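Local coordinates for nonsense-mediated mRNA decay protein 2 (Saccharomyces cerevisiae, PDB 4LUN) that takes part in the nonsense-mediated decay of mRNAs containing premature stop codons and binds NAM7/UPF1 through its C-terminus, at residues T38-I41 and K42-K46; E66-L69 and S70-I73; G99-Q102 and R103-R107. All coordinates share one frame; numbering follows the deposited sequence.

All three contacts lie in the N-terminal MIF4G domain of Upf2, a helical, HEAT-repeat type structure, and each is local to one continuous stretch. Interaction 1 takes in the last turns of helix 34-44 and the residues just after it. After helix 52-60, interaction 2 forms the start of helix 69-81; interaction 3 follows at the end of helix 87-104, where the chain turns into helix 106-116. They run in series, so none closes a long loop, and none nests in or crosses another. Side-chain contacts join them: Ile41 of interaction 1 meets Ile72 of interaction 2, Phe40 touches Leu100 of interaction 3, and a salt bridge from Glu66 to Arg107 ties interaction 2 to interaction 3.

Interaction 1: residues T38-I41 and K42-K46; sequences TGFI and KKLKK
Phe40 turns its ring toward the side of its own carbonyl carbon (chi1 -177°, CG trans to the backbone N), while Leu44, one turn later, keeps CG beside its N (chi1 -76°), and the two side chains meet on one flank of helix 34-44. Leu44 CG lies over one face of the Phe40 ring, toward its outer end: Leu44 CD1 is 3.6 Å from Phe40 CE2, and Leu44 CD2 stands 4.1 Å from Phe40 CZ. Leu44 CD1 also meets Ile41, more loosely, at 4.3 Å from Ile41 CD1. The backbone sets this spacing through successive i to i+4 bonds, among them Leu44 N to Phe40 O at 3.0 Å, with an N-H...O angle of 160°, and Lys45 N to Ile41 O at 2.9 Å. Lys45, extended beyond CG, runs back along the preceding turn until Lys45 NZ is 4.1 Å from Ile41 CG2. Helix 52-60 adds Leu56 against Phe40 and Leu44, and helix 69-81 adds Val76 against Leu44. Lys43 sends NZ to a salt bridge with Asp59. The chemistry is that of an amphipathic helix: Phe40, Ile41 and Leu44 form a buried apolar face held by dispersion contacts, whereas Lys42 and Lys45 remain exposed and Lys43 reaches a carboxylate on the neighbouring helix.

Interaction 2: residues E66-L69 and S70-I73; sequences EKYL and SEII
Tyr68 and Ile72 meet at the N-terminus of helix 69-81, where a short 3-10 turn, 66-68, leads into the first turn of this helix in the MIF4G domain and Tyr68 occupies the N-cap position. Tyr68 O accepts the backbone bond from Ile72 N at 2.9 Å, and the Ile72 side chain crowds the same oxygen, its CG1 3.2 Å from Tyr68 O. One residue on, Ile73 N donates to Leu69 O over 2.8 Å. The side chains of these last two residues also cross on the flank that faces helix 106-116, Leu69 CG lying 3.8 Å from Ile73 CD1. Glu71 lies on the side of Tyr68: with CG trans to its backbone N (chi1 172°) and the chain extended, its carboxylate runs alongside the Tyr68 ring, the two planes 30° apart. Glu71 OE1 approaches Tyr68 CD1 to 3.4 Å, a non-bonded contact rather than a polar pairing. A negative charge in this first turn would probably be eased by the positive end of the helix dipole. Tyr68 packs on Ile34, Asn37 and Thr38 of helix 34-44, and Leu69 and Ile73 face Phe108 of helix 106-116, placing the helix start between two neighbours. A water completes the turn: it accepts a hydrogen bond from Glu71 N at 3.2 Å and donates one to Lys67 O at 3.3 Å.

Interaction 3: residues G99-Q102 and R103-R107; sequences GLHQ and RFNGR
Leu100 and Phe104, one turn apart at the end of helix 87-104, meet at the ring edge: Leu100 CD2 lies in the plane of the ring, 3.7 Å from Phe104 CE2. Because Phe104 CG sits beside its own N (chi1 -52°), the ring leans back over the preceding turn, and Phe104 CD2 comes within 3.3 Å of Leu100 O. That oxygen accepts Phe104 N at 3.0 Å and, weakly, Arg103 N. Arg103 CB lies 3.7 Å above one face of the ring, toward its rim. The Arg103 chain, bent at chi2 and chi3, in turn sets its guanidinium so that Phe104 CZ lies above one of its faces. Phe104 and Leu100 also pack on Leu60 of helix 52-60. An alanine in place of Phe104 is likely to open a gap beside Leu100 and Leu60 and leave this guanidinium without the ring that flanks it. Asn105 is the first residue past helix 87-104 to leave helical geometry; its N still donates to His101 O at 2.7 Å, and its positive phi (51°) redirects the chain into helix 106-116.

Farther out, Arg103 NH1 bonds to the carbonyls of Leu60 and Ala63, at and just beyond the end of helix 52-60, fixing the guanidinium. His101 is held at both nitrogens, ND1 by Thr109 OG1 and NE2 by Asn13 O, and Gln102 NE2 reaches Asn13 OD1. In the MIF4G domain this C-terminal turn thus joins helices 87-104 and 106-116, with Leu100-Phe104 against helix 52-60 and polar ends bonded to neighbouring segments; the guanidinium probably offsets the helix 52-60 dipole's negative pole.

Interaction 1: residues T38-I41 and K42-K46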
# COMPACT_ATOMS: atom_id res chain seq x y z
N THR A 38 -25.07 3.76 -18.67
CA THR A 38 -25.43 3.13 -17.40
C THR A 38 -25.00 1.66 -17.40
O THR A 38 -24.70 1.11 -16.34
CB THR A 38 -26.94 3.23 -17.10
OG1 THR A 38 -27.68 2.69 -18.20
CG2 THR A 38 -27.34 4.67 -16.89
N GLY A 39 -24.97 1.05 -18.57
CA GLY A 39 -24.52 -0.33 -18.70
C GLY A 39 -23.04 -0.43 -18.37
O GLY A 39 -22.57 -1.44 -17.85
N PHE A 40 -22.30 0.63 -18.67
CA PHE A 40 -20.88 0.69 -18.31
C PHE A 40 -20.68 0.77 -16.79
O PHE A 40 -19.85 0.06 -16.23
CB PHE A 40 -20.19 1.86 -19.01
CG PHE A 40 -18.70 1.94 -18.74
CD1 PHE A 40 -17.83 1.06 -19.36
CD2 PHE A 40 -18.19 2.89 -17.88
CE1 PHE A 40 -16.47 1.12 -19.11
CE2 PHE A 40 -16.82 2.96 -17.64
CZ PHE A 40 -15.97 2.07 -18.25
N ILE A 41 -21.45 1.64 -16.13
CA ILE A 41 -21.39 1.79 -14.68
C ILE A 41 -21.71 0.48 -13.97
O ILE A 41 -21.04 0.10 -13.00
CB ILE A 41 -22.35 2.88 -14.16
CG1 ILE A 41 -21.99 4.24 -14.73
CG2 ILE A 41 -22.33 2.94 -12.64
CD1 ILE A 41 -20.61 4.68 -14.39
N LYS A 42 -22.73 -0.22 -14.45
CA LYS A 42 -23.11 -1.51 -13.89
C LYS A 42 -22.00 -2.53 -14.02
O LYS A 42 -21.78 -3.35 -13.12
CB LYS A 42 -24.38 -2.04 -14.55
CG LYS A 42 -25.66 -1.55 -13.91
CD LYS A 42 -26.87 -2.27 -14.48
CE LYS A 42 -27.53 -1.46 -15.59
NZ LYS A 42 -28.59 -2.24 -16.29
N LYS A 43 -21.29 -2.50 -15.14
CA LYS A 43 -20.17 -3.40 -15.35
C LYS A 43 -19.02 -3.08 -14.37
O LYS A 43 -18.41 -3.99 -13.80
CB LYS A 43 -19.70 -3.35 -16.80
CG LYS A 43 -19.21 -4.69 -17.33
CD LYS A 43 -18.86 -4.61 -18.81
CE LYS A 43 -20.11 -4.60 -19.67
NZ LYS A 43 -19.87 -3.89 -20.96
N LEU A 44 -18.75 -1.79 -14.18
CA LEU A 44 -17.72 -1.35 -13.23
C LEU A 44 -18.04 -1.84 -11.82
O LEU A 44 -17.16 -2.32 -11.09
CB LEU A 44 -17.61 0.18 -13.21
CG LEU A 44 -16.89 0.90 -14.35
CD1 LEU A 44 -16.92 2.41 -14.11
CD2 LEU A 44 -15.46 0.42 -14.50
N LYS A 45 -19.31 -1.70 -11.44
CA LYS A 45 -19.80 -2.00 -10.10
C LYS A 45 -19.74 -3.48 -9.74
O LYS A 45 -19.89 -3.83 -8.57
CB LYS A 45 -21.23 -1.50 -9.93
CG LYS A 45 -21.33 -0.14 -9.27
CD LYS A 45 -22.77 0.33 -9.22
CE LYS A 45 -22.87 1.63 -8.45
NZ LYS A 45 -24.01 2.47 -8.92
N LYS A 46 -19.53 -4.34 -10.72
CA LYS A 46 -19.40 -5.75 -10.39
C LYS A 46 -18.00 -6.02 -9.83
O LYS A 46 -17.73 -7.08 -9.27
CB LYS A 46 -19.69 -6.65 -11.60
CG LYS A 46 -18.48 -7.08 -12.38
CD LYS A 46 -18.67 -8.50 -12.89
CE LYS A 46 -17.39 -9.05 -13.50
NZ LYS A 46 -17.32 -10.53 -13.36

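Interaction 2: residues E66-L69 and S70-I73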
# COMPACT_ATOMS: atom_id res chain seq x y z
N GLU A 66 -18.35 10.60 -21.54
CA GLU A 66 -17.99 11.92 -21.01
C GLU A 66 -18.97 12.51 -19.98
O GLU A 66 -18.56 13.06 -18.96
CB GLU A 66 -17.79 12.91 -22.16
CG GLU A 66 -16.98 14.14 -21.78
CD GLU A 66 -15.51 13.81 -21.57
OE1 GLU A 66 -14.94 14.26 -20.55
OE2 GLU A 66 -14.92 13.11 -22.42
N LYS A 67 -20.26 12.42 -20.25
CA LYS A 67 -21.24 13.04 -19.36
C LYS A 67 -21.47 12.20 -18.10
O LYS A 67 -22.10 12.67 -17.15
CB LYS A 67 -22.56 13.30 -20.08
CG LYS A 67 -22.89 12.28 -21.16
CD LYS A 67 -22.42 12.75 -22.53
CE LYS A 67 -21.34 11.83 -23.09
NZ LYS A 67 -21.58 10.41 -22.71
N TYR A 68 -20.96 10.97 -18.09
CA TYR A 68 -21.04 10.12 -16.91
C TYR A 68 -19.70 10.06 -16.16
O TYR A 68 -19.54 9.25 -15.25
CB TYR A 68 -21.51 8.70 -17.27
CG TYR A 68 -23.02 8.51 -17.28
CD1 TYR A 68 -23.67 7.85 -16.25
CD2 TYR A 68 -23.80 9.00 -18.33
CE1 TYR A 68 -25.04 7.68 -16.25
CE2 TYR A 68 -25.18 8.83 -18.34
CZ TYR A 68 -25.79 8.17 -17.30
OH TYR A 68 -27.16 8.00 -17.31
N LEU A 69 -18.76 10.91 -16.56
CA LEU A 69 -17.42 10.89 -15.97
C LEU A 69 -17.39 10.98 -14.44
O LEU A 69 -16.73 10.17 -13.78
CB LEU A 69 -16.57 12.01 -16.56
CG LEU A 69 -15.15 12.07 -16.00
CD1 LEU A 69 -14.45 10.74 -16.25
CD2 LEU A 69 -14.39 13.21 -16.64
N SER A 70 -18.08 11.97 -13.88
CA SER A 70 -18.10 12.16 -12.42
C SER A 70 -18.54 10.89 -11.71
O SER A 70 -17.92 10.45 -10.74
CB SER A 70 -19.02 13.31 -12.03
OG SER A 70 -18.78 14.46 -12.81
N GLU A 71 -19.63 10.31 -12.20
CA GLU A 71 -20.13 9.05 -11.66
C GLU A 71 -19.14 7.91 -11.83
O GLU A 71 -19.02 7.04 -10.96
CB GLU A 71 -21.47 8.69 -12.30
CG GLU A 71 -21.96 7.31 -11.95
CD GLU A 71 -23.43 7.13 -12.23
OE1 GLU A 71 -24.02 8.00 -12.90
OE2 GLU A 71 -24.00 6.11 -11.77
N ILE A 72 -18.41 7.91 -12.94
CA ILE A 72 -17.40 6.88 -13.19
C ILE A 72 -16.27 7.00 -12.17
O ILE A 72 -15.79 6.00 -11.63
CB ILE A 72 -16.81 6.99 -14.61
CG1 ILE A 72 -17.84 6.55 -15.66
CG2 ILE A 72 -15.57 6.13 -14.75
CD1 ILE A 72 -17.38 6.76 -17.09
N ILE A 73 -15.86 8.24 -11.91
CA ILE A 73 -14.80 8.51 -10.94
C ILE A 73 -15.15 8.00 -9.54
O ILE A 73 -14.36 7.29 -8.92
CB ILE A 73 -14.49 10.02 -10.88
CG1 ILE A 73 -13.84 10.48 -12.19
CG2 ILE A 73 -13.59 10.35 -9.68
CD1 ILE A 73 -13.87 11.96 -12.39
O HOH W 1 -21.86 11.73 -14.04

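Interaction 3: residues G99-Q102 and R103-R107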
# COMPACT_ATOMS: atom_id res chain seq x y z
N GLY A 99 -6.88 2.07 -19.18
CA GLY A 99 -7.79 2.39 -20.27
C GLY A 99 -8.54 3.69 -20.03
O GLY A 99 -8.63 4.55 -20.91
N LEU A 100 -9.07 3.83 -18.82
CA LEU A 100 -9.81 5.03 -18.46
C LEU A 100 -8.89 6.24 -18.46
O LEU A 100 -9.28 7.31 -18.91
CB LEU A 100 -10.47 4.85 -17.09
CG LEU A 100 -11.76 4.03 -17.13
CD1 LEU A 100 -12.11 3.54 -15.74
CD2 LEU A 100 -12.89 4.88 -17.70
N HIS A 101 -7.67 6.07 -17.96
CA HIS A 101 -6.69 7.14 -17.97
C HIS A 101 -6.31 7.53 -19.41
O HIS A 101 -6.10 8.70 -19.72
CB HIS A 101 -5.43 6.73 -17.17
CG HIS A 101 -4.28 7.67 -17.35
ND1 HIS A 101 -4.26 8.93 -16.81
CD2 HIS A 101 -3.11 7.52 -18.02
CE1 HIS A 101 -3.13 9.53 -17.14
NE2 HIS A 101 -2.41 8.70 -17.88
N GLN A 102 -6.23 6.54 -20.28
CA GLN A 102 -5.85 6.80 -21.67
C GLN A 102 -6.97 7.52 -22.42
O GLN A 102 -6.71 8.32 -23.32
CB GLN A 102 -5.46 5.50 -22.37
CG GLN A 102 -4.10 4.99 -21.91
CD GLN A 102 -3.89 3.53 -22.22
OE1 GLN A 102 -4.53 2.98 -23.11
NE2 GLN A 102 -3.00 2.89 -21.47
N ARG A 103 -8.22 7.23 -22.05
CA ARG A 103 -9.37 7.89 -22.67
C ARG A 103 -9.53 9.33 -22.18
O ARG A 103 -9.79 10.24 -22.98
CB ARG A 103 -10.66 7.12 -22.38
CG ARG A 103 -10.99 5.98 -23.35
CD ARG A 103 -11.51 6.49 -24.70
NE ARG A 103 -12.54 7.53 -24.59
CZ ARG A 103 -13.86 7.31 -24.58
NH1 ARG A 103 -14.33 6.07 -24.68
NH2 ARG A 103 -14.70 8.32 -24.47
N PHE A 104 -9.38 9.53 -20.87
CA PHE A 104 -9.72 10.82 -20.26
C PHE A 104 -8.58 11.63 -19.64
O PHE A 104 -8.79 12.79 -19.27
CB PHE A 104 -10.84 10.64 -19.23
CG PHE A 104 -12.03 9.89 -19.77
CD1 PHE A 104 -12.85 10.47 -20.74
CD2 PHE A 104 -12.33 8.61 -19.33
CE1 PHE A 104 -13.94 9.78 -21.24
CE2 PHE A 104 -13.42 7.92 -19.83
CZ PHE A 104 -14.22 8.50 -20.79
N ASN A 105 -7.39 11.05 -19.52
CA ASN A 105 -6.29 11.74 -18.83
C ASN A 105 -6.69 12.29 -17.45
O ASN A 105 -7.43 11.66 -16.71
CB ASN A 105 -5.70 12.86 -19.72
CG ASN A 105 -4.52 13.57 -19.09
OD1 ASN A 105 -3.56 12.94 -18.65
ND2 ASN A 105 -4.62 14.89 -18.96
N GLY A 106 -6.22 13.50 -17.15
CA GLY A 106 -6.20 14.07 -15.83
C GLY A 106 -7.56 14.38 -15.28
O GLY A 106 -7.76 14.31 -14.08
N ARG A 107 -8.52 14.72 -16.15
CA ARG A 107 -9.86 14.99 -15.64
C ARG A 107 -10.50 13.74 -15.02
O ARG A 107 -11.43 13.86 -14.23
CB ARG A 107 -10.76 15.64 -16.71
CG ARG A 107 -10.97 14.82 -17.96
CD ARG A 107 -11.67 15.65 -19.04
NE ARG A 107 -12.17 14.80 -20.12
CZ ARG A 107 -11.46 14.47 -21.19
NH1 ARG A 107 -10.22 14.92 -21.34
NH2 ARG A 107 -11.99 13.68 -22.12